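Local structure of IPT/TIG domain-containing protein (Bacteroides thetaiotaomicron, 3TC9) at residues B[123-137]-B[159-173]. The protein is of unknown function but probably serves as an auxiliary nutrient-binding protein, joining an immunoglobulin-like IPT/TIG domain to a six-bladed beta-propeller. Numbering follows the deposited sequence.
With PO4 (phosphate ion), chain Q.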
loop_
_atom_site.group_PDB
_atom_site.type_symbol
_atom_site.label_atom_id
_atom_site.label_comp_id
_atom_site.label_asym_id
_atom_site.label_seq_id
_atom_site.Cartn_x
_atom_site.Cartn_y
_atom_site.Cartn_z
ATOM N N TYR B 123 -36.519 -5.716 15.034
ATOM C CA TYR B 123 -35.386 -4.852 15.360
ATOM C C TYR B 123 -35.923 -3.550 15.943
ATOM O O TYR B 123 -37.055 -3.149 15.640
ATOM C CB TYR B 123 -34.484 -4.596 14.117
ATOM C CG TYR B 123 -35.040 -3.609 13.104
ATOM C CD1 TYR B 123 -36.027 -3.988 12.199
ATOM C CD2 TYR B 123 -34.538 -2.316 13.015
ATOM C CE1 TYR B 123 -36.528 -3.088 11.259
ATOM C CE2 TYR B 123 -35.004 -1.422 12.057
ATOM C CZ TYR B 123 -36.008 -1.805 11.190
ATOM O OH TYR B 123 -36.477 -0.907 10.261
ATOM N N ASP B 124 -35.108 -2.899 16.779
ATOM C CA ASP B 124 -35.473 -1.624 17.384
ATOM C C ASP B 124 -34.700 -0.479 16.730
ATOM O O ASP B 124 -33.513 -0.619 16.408
ATOM C CB ASP B 124 -35.218 -1.635 18.913
ATOM C CG ASP B 124 -36.001 -2.664 19.712
ATOM O OD1 ASP B 124 -37.243 -2.760 19.517
ATOM O OD2 ASP B 124 -35.392 -3.323 20.580
ATOM N N LEU B 125 -35.367 0.642 16.550
ATOM C CA LEU B 125 -34.797 1.857 16.010
ATOM C C LEU B 125 -34.514 2.783 17.184
ATOM O O LEU B 125 -35.434 3.410 17.722
ATOM C CB LEU B 125 -35.751 2.498 14.976
ATOM C CG LEU B 125 -35.894 1.758 13.638
ATOM C CD1 LEU B 125 -37.157 2.158 12.926
ATOM C CD2 LEU B 125 -34.701 1.999 12.735
ATOM N N LYS B 126 -33.253 2.807 17.638
ATOM C CA LYS B 126 -32.836 3.622 18.781
ATOM C C LYS B 126 -31.385 4.121 18.656
ATOM O O LYS B 126 -30.565 3.524 17.950
ATOM C CB LYS B 126 -32.997 2.823 20.106
ATOM C CG LYS B 126 -32.074 1.609 20.237
ATOM C CD LYS B 126 -32.090 1.031 21.630
ATOM C CE LYS B 126 -32.026 -0.474 21.591
ATOM N NZ LYS B 126 -31.920 -1.057 22.951
ATOM N N ASP B 127 -31.081 5.223 19.352
ATOM C CA ASP B 127 -29.724 5.748 19.490
ATOM C C ASP B 127 -29.100 4.976 20.668
ATOM O O ASP B 127 -29.835 4.509 21.546
ATOM C CB ASP B 127 -29.744 7.277 19.708
ATOM C CG ASP B 127 -30.103 8.105 18.476
ATOM O OD1 ASP B 127 -30.138 7.537 17.367
ATOM O OD2 ASP B 127 -30.273 9.338 18.615
ATOM N N GLY B 128 -27.792 4.765 20.647
ATOM C CA GLY B 128 -27.139 4.018 21.711
ATOM C C GLY B 128 -25.697 3.670 21.417
ATOM O O GLY B 128 -25.210 3.916 20.310
ATOM N N PRO B 129 -24.991 3.070 22.408
ATOM C CA PRO B 129 -23.603 2.667 22.172
ATOM C C PRO B 129 -23.506 1.602 21.072
ATOM O O PRO B 129 -24.523 1.016 20.705
ATOM C CB PRO B 129 -23.162 2.121 23.535
ATOM C CG PRO B 129 -24.415 1.716 24.212
ATOM C CD PRO B 129 -25.443 2.690 23.761
ATOM N N PHE B 130 -22.291 1.334 20.572
ATOM C CA PHE B 130 -22.051 0.343 19.509
ATOM C C PHE B 130 -22.658 -1.040 19.837
ATOM O O PHE B 130 -23.276 -1.657 18.974
ATOM C CB PHE B 130 -20.540 0.223 19.212
ATOM C CG PHE B 130 -19.994 1.260 18.250
ATOM C CD1 PHE B 130 -20.778 2.338 17.830
ATOM C CD2 PHE B 130 -18.701 1.154 17.756
ATOM C CE1 PHE B 130 -20.274 3.291 16.940
ATOM C CE2 PHE B 130 -18.209 2.089 16.848
ATOM C CZ PHE B 130 -18.997 3.154 16.449
ATOM N N ASP B 131 -22.540 -1.474 21.091
ATOM C CA ASP B 131 -23.060 -2.754 21.572
ATOM C C ASP B 131 -24.612 -2.780 21.757
ATOM O O ASP B 131 -25.154 -3.873 21.936
ATOM C CB ASP B 131 -22.377 -3.127 22.905
ATOM C CG ASP B 131 -22.669 -2.161 24.053
ATOM O OD1 ASP B 131 -21.964 -1.135 24.163
ATOM O OD2 ASP B 131 -23.607 -2.432 24.836
ATOM N N ASP B 132 -25.317 -1.619 21.756
ATOM C CA ASP B 132 -26.764 -1.589 22.002
ATOM C C ASP B 132 -27.415 -0.381 21.286
ATOM O O ASP B 132 -27.934 0.544 21.909
ATOM C CB ASP B 132 -27.036 -1.575 23.525
ATOM C CG ASP B 132 -28.503 -1.625 23.953
ATOM O OD1 ASP B 132 -29.253 -2.497 23.436
ATOM O OD2 ASP B 132 -28.898 -0.805 24.819
ATOM N N CYS B 133 -27.403 -0.421 19.957
ATOM C CA CYS B 133 -27.960 0.646 19.120
ATOM C C CYS B 133 -29.126 0.125 18.244
ATOM O O CYS B 133 -29.540 0.804 17.302
ATOM C CB CYS B 133 -26.858 1.295 18.275
ATOM S SG CYS B 133 -25.920 0.135 17.249
ATOM N N GLY B 134 -29.663 -1.044 18.597
ATOM C CA GLY B 134 -30.754 -1.686 17.873
ATOM C C GLY B 134 -30.329 -2.137 16.485
ATOM O O GLY B 134 -29.250 -2.704 16.320
ATOM N N GLY B 135 -31.179 -1.874 15.496
ATOM C CA GLY B 135 -30.948 -2.198 14.095
ATOM C C GLY B 135 -31.107 -0.955 13.254
ATOM O O GLY B 135 -31.708 0.026 13.698
ATOM N N PHE B 136 -30.541 -0.968 12.059
ATOM C CA PHE B 136 -30.596 0.170 11.133
ATOM C C PHE B 136 -31.769 -0.028 10.194
ATOM O O PHE B 136 -31.889 -1.094 9.604
ATOM C CB PHE B 136 -29.265 0.287 10.339
ATOM C CG PHE B 136 -28.070 0.623 11.195
ATOM C CD1 PHE B 136 -27.404 -0.370 11.907
ATOM C CD2 PHE B 136 -27.650 1.943 11.343
ATOM C CE1 PHE B 136 -26.320 -0.052 12.736
ATOM C CE2 PHE B 136 -26.569 2.264 12.175
ATOM C CZ PHE B 136 -25.893 1.260 12.845
ATOM N N GLY B 137 -32.647 0.969 10.091
ATOM C CA GLY B 137 -33.788 0.891 9.183
ATOM C C GLY B 137 -33.316 0.865 7.743
ATOM O O GLY B 137 -33.897 0.161 6.905
ATOM N N HIS B 159 -35.831 6.279 6.311
ATOM C CA HIS B 159 -35.291 6.185 7.662
ATOM C C HIS B 159 -34.350 7.360 7.953
ATOM O O HIS B 159 -33.907 8.004 7.006
ATOM C CB HIS B 159 -34.607 4.829 7.863
ATOM C CG HIS B 159 -35.536 3.681 7.661
ATOM N ND1 HIS B 159 -36.454 3.316 8.629
ATOM C CD2 HIS B 159 -35.687 2.873 6.589
ATOM C CE1 HIS B 159 -37.118 2.291 8.125
ATOM N NE2 HIS B 159 -36.691 1.987 6.901
ATOM N N PRO B 160 -34.059 7.684 9.237
ATOM C CA PRO B 160 -33.240 8.871 9.519
ATOM C C PRO B 160 -31.781 8.833 9.063
ATOM O O PRO B 160 -31.198 7.772 8.841
ATOM C CB PRO B 160 -33.268 8.957 11.050
ATOM C CG PRO B 160 -34.408 8.133 11.482
ATOM C CD PRO B 160 -34.504 7.045 10.494
ATOM N N THR B 161 -31.199 10.044 8.946
ATOM C CA THR B 161 -29.795 10.304 8.694
ATOM C C THR B 161 -29.132 10.086 10.032
ATOM O O THR B 161 -29.582 10.636 11.042
ATOM C CB THR B 161 -29.602 11.690 8.096
ATOM O OG1 THR B 161 -30.338 11.727 6.868
ATOM C CG2 THR B 161 -28.127 12.015 7.837
ATOM N N ARG B 162 -28.134 9.207 10.074
ATOM C CA ARG B 162 -27.541 8.867 11.348
ATOM C C ARG B 162 -26.023 9.016 11.323
ATOM O O ARG B 162 -25.429 9.215 10.260
ATOM C CB ARG B 162 -27.975 7.447 11.746
ATOM C CG ARG B 162 -29.502 7.358 11.905
ATOM C CD ARG B 162 -29.963 6.071 12.519
ATOM N NE ARG B 162 -29.562 5.979 13.915
ATOM C CZ ARG B 162 -29.901 4.983 14.726
ATOM N NH1 ARG B 162 -30.644 3.978 14.279
ATOM N NH2 ARG B 162 -29.503 4.986 15.987
ATOM N N LEU B 163 -25.404 8.978 12.527
ATOM C CA LEU B 163 -23.965 9.112 12.693
ATOM C C LEU B 163 -23.397 7.937 13.483
ATOM O O LEU B 163 -23.905 7.603 14.552
ATOM C CB LEU B 163 -23.641 10.455 13.395
ATOM C CG LEU B 163 -22.225 10.653 13.917
ATOM C CD1 LEU B 163 -21.215 10.727 12.770
ATOM C CD2 LEU B 163 -22.137 11.849 14.846
ATOM N N ILE B 164 -22.337 7.321 12.940
ATOM C CA ILE B 164 -21.533 6.269 13.568
ATOM C C ILE B 164 -20.256 6.962 14.007
ATOM O O ILE B 164 -19.438 7.348 13.158
ATOM C CB ILE B 164 -21.277 5.043 12.638
ATOM C CG1 ILE B 164 -22.595 4.273 12.312
ATOM C CG2 ILE B 164 -20.207 4.110 13.223
ATOM C CD1 ILE B 164 -22.525 3.474 11.005
ATOM N N ASP B 165 -20.130 7.204 15.317
ATOM C CA ASP B 165 -18.986 7.898 15.915
ATOM C C ASP B 165 -18.044 6.851 16.488
ATOM O O ASP B 165 -18.383 6.205 17.482
ATOM C CB ASP B 165 -19.482 8.886 16.989
ATOM C CG ASP B 165 -18.419 9.754 17.653
ATOM O OD1 ASP B 165 -17.211 9.404 17.568
ATOM O OD2 ASP B 165 -18.792 10.777 18.270
ATOM N N PHE B 166 -16.879 6.654 15.844
ATOM C CA PHE B 166 -15.905 5.632 16.255
ATOM C C PHE B 166 -15.167 5.990 17.532
ATOM O O PHE B 166 -14.710 5.086 18.226
ATOM C CB PHE B 166 -14.886 5.386 15.151
ATOM C CG PHE B 166 -15.417 4.579 13.997
ATOM C CD1 PHE B 166 -16.023 5.204 12.906
ATOM C CD2 PHE B 166 -15.264 3.197 13.965
ATOM C CE1 PHE B 166 -16.504 4.458 11.825
ATOM C CE2 PHE B 166 -15.717 2.454 12.868
ATOM C CZ PHE B 166 -16.346 3.090 11.812
ATOM N N GLU B 167 -15.009 7.296 17.811
ATOM C CA GLU B 167 -14.304 7.797 18.988
ATOM C C GLU B 167 -15.116 7.520 20.246
ATOM O O GLU B 167 -14.581 6.958 21.194
ATOM C CB GLU B 167 -14.009 9.302 18.840
ATOM C CG GLU B 167 -13.212 9.895 19.997
ATOM C CD GLU B 167 -13.144 11.411 20.082
ATOM O OE1 GLU B 167 -14.046 12.090 19.537
ATOM O OE2 GLU B 167 -12.206 11.919 20.740
ATOM N N LYS B 168 -16.406 7.892 20.237
ATOM C CA LYS B 168 -17.309 7.694 21.369
ATOM C C LYS B 168 -17.978 6.299 21.371
ATOM O O LYS B 168 -18.574 5.927 22.385
ATOM C CB LYS B 168 -18.390 8.793 21.371
ATOM C CG LYS B 168 -17.836 10.220 21.422
ATOM C CD LYS B 168 -17.204 10.564 22.762
ATOM N N GLU B 169 -17.857 5.526 20.263
ATOM C CA GLU B 169 -18.505 4.222 20.043
ATOM C C GLU B 169 -20.010 4.387 20.314
ATOM O O GLU B 169 -20.601 3.684 21.145
ATOM C CB GLU B 169 -17.865 3.093 20.861
ATOM C CG GLU B 169 -16.423 2.830 20.465
ATOM C CD GLU B 169 -15.750 1.628 21.102
ATOM O OE1 GLU B 169 -16.146 1.237 22.224
ATOM O OE2 GLU B 169 -14.789 1.104 20.496
ATOM N N TYR B 170 -20.620 5.368 19.606
ATOM C CA TYR B 170 -22.027 5.707 19.752
ATOM C C TYR B 170 -22.672 5.948 18.403
ATOM O O TYR B 170 -22.032 6.470 17.481
ATOM C CB TYR B 170 -22.164 6.949 20.658
ATOM C CG TYR B 170 -23.569 7.199 21.173
ATOM C CD1 TYR B 170 -24.029 6.586 22.338
ATOM C CD2 TYR B 170 -24.414 8.105 20.539
ATOM C CE1 TYR B 170 -25.315 6.832 22.829
ATOM C CE2 TYR B 170 -25.700 8.362 21.023
ATOM C CZ TYR B 170 -26.158 7.700 22.152
ATOM O OH TYR B 170 -27.433 7.917 22.629
ATOM N N VAL B 171 -23.952 5.568 18.291
ATOM C CA VAL B 171 -24.771 5.741 17.087
ATOM C C VAL B 171 -25.885 6.726 17.426
ATOM O O VAL B 171 -26.653 6.470 18.345
ATOM C CB VAL B 171 -25.311 4.398 16.513
ATOM C CG1 VAL B 171 -26.089 4.631 15.222
ATOM C CG2 VAL B 171 -24.165 3.406 16.276
ATOM N N SER B 172 -25.962 7.849 16.693
ATOM C CA SER B 172 -26.954 8.902 16.943
ATOM C C SER B 172 -27.719 9.285 15.698
ATOM O O SER B 172 -27.304 8.962 14.595
ATOM C CB SER B 172 -26.278 10.142 17.519
ATOM O OG SER B 172 -25.127 10.509 16.774
ATOM N N THR B 173 -28.846 9.968 15.874
ATOM C CA THR B 173 -29.680 10.433 14.766
ATOM C C THR B 173 -29.333 11.902 14.517
ATOM O O THR B 173 -29.292 12.696 15.461
ATOM C CB THR B 173 -31.159 10.179 15.102
ATOM O OG1 THR B 173 -31.321 8.776 15.310
ATOM C CG2 THR B 173 -32.109 10.633 13.998
HETATM P P PO4 Q . -38.072 -0.993 4.929
HETATM O O1 PO4 Q . -37.746 -2.519 4.719
HETATM O O2 PO4 Q . -38.612 -0.395 3.573
HETATM O O3 PO4 Q . -36.802 -0.224 5.396
HETATM O O4 PO4 Q . -39.149 -0.754 6.051
HETATM O O HOH W 1 -31.114 1.682 15.520
HETATM O O HOH W 2 -31.814 3.446 11.244
#
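G128 and V171 pair as antiparallel, hydrogen-bonded residues, V171 N giving to G128 O (2.9 Å) and G128 N to V171 O; this adds 128-129 as an edge strand to the 159-165/170-175 hairpin of a propeller blade. Just past the strand, F130 N donates to E169 O, from above the carbonyl plane. E169 CA makes a CH-pi contact over one face of the F130 ring, 3.5 Å from the ring centroid and 4° off its normal, and the ring edge meets the face of F166 (planes at 89°). With CG beside its backbone N (chi1 -84°), the F130 ring reaches across to the hairpin, CZ lying 3.6 Å from I164 CG2. Replacing F130 with an alanine would probably open a gap between I164, F166 and V171 and strip E169 CA of its CH-pi partner. V171 parts its methyls, CG2 against C133 SG, CG1 against F136 CE2. Polar contacts centre on R162: NH2 donates to K126 O (2.7 Å) and forms a salt bridge with D127 OD1 (3.0 Å), while NH1 reaches two waters. D127 OD1 also accepts from T173 OG1 on its syn side. G137 CA covers one face of H159, and H159 NE2 donates to phosphate O3 at 2.7 Å.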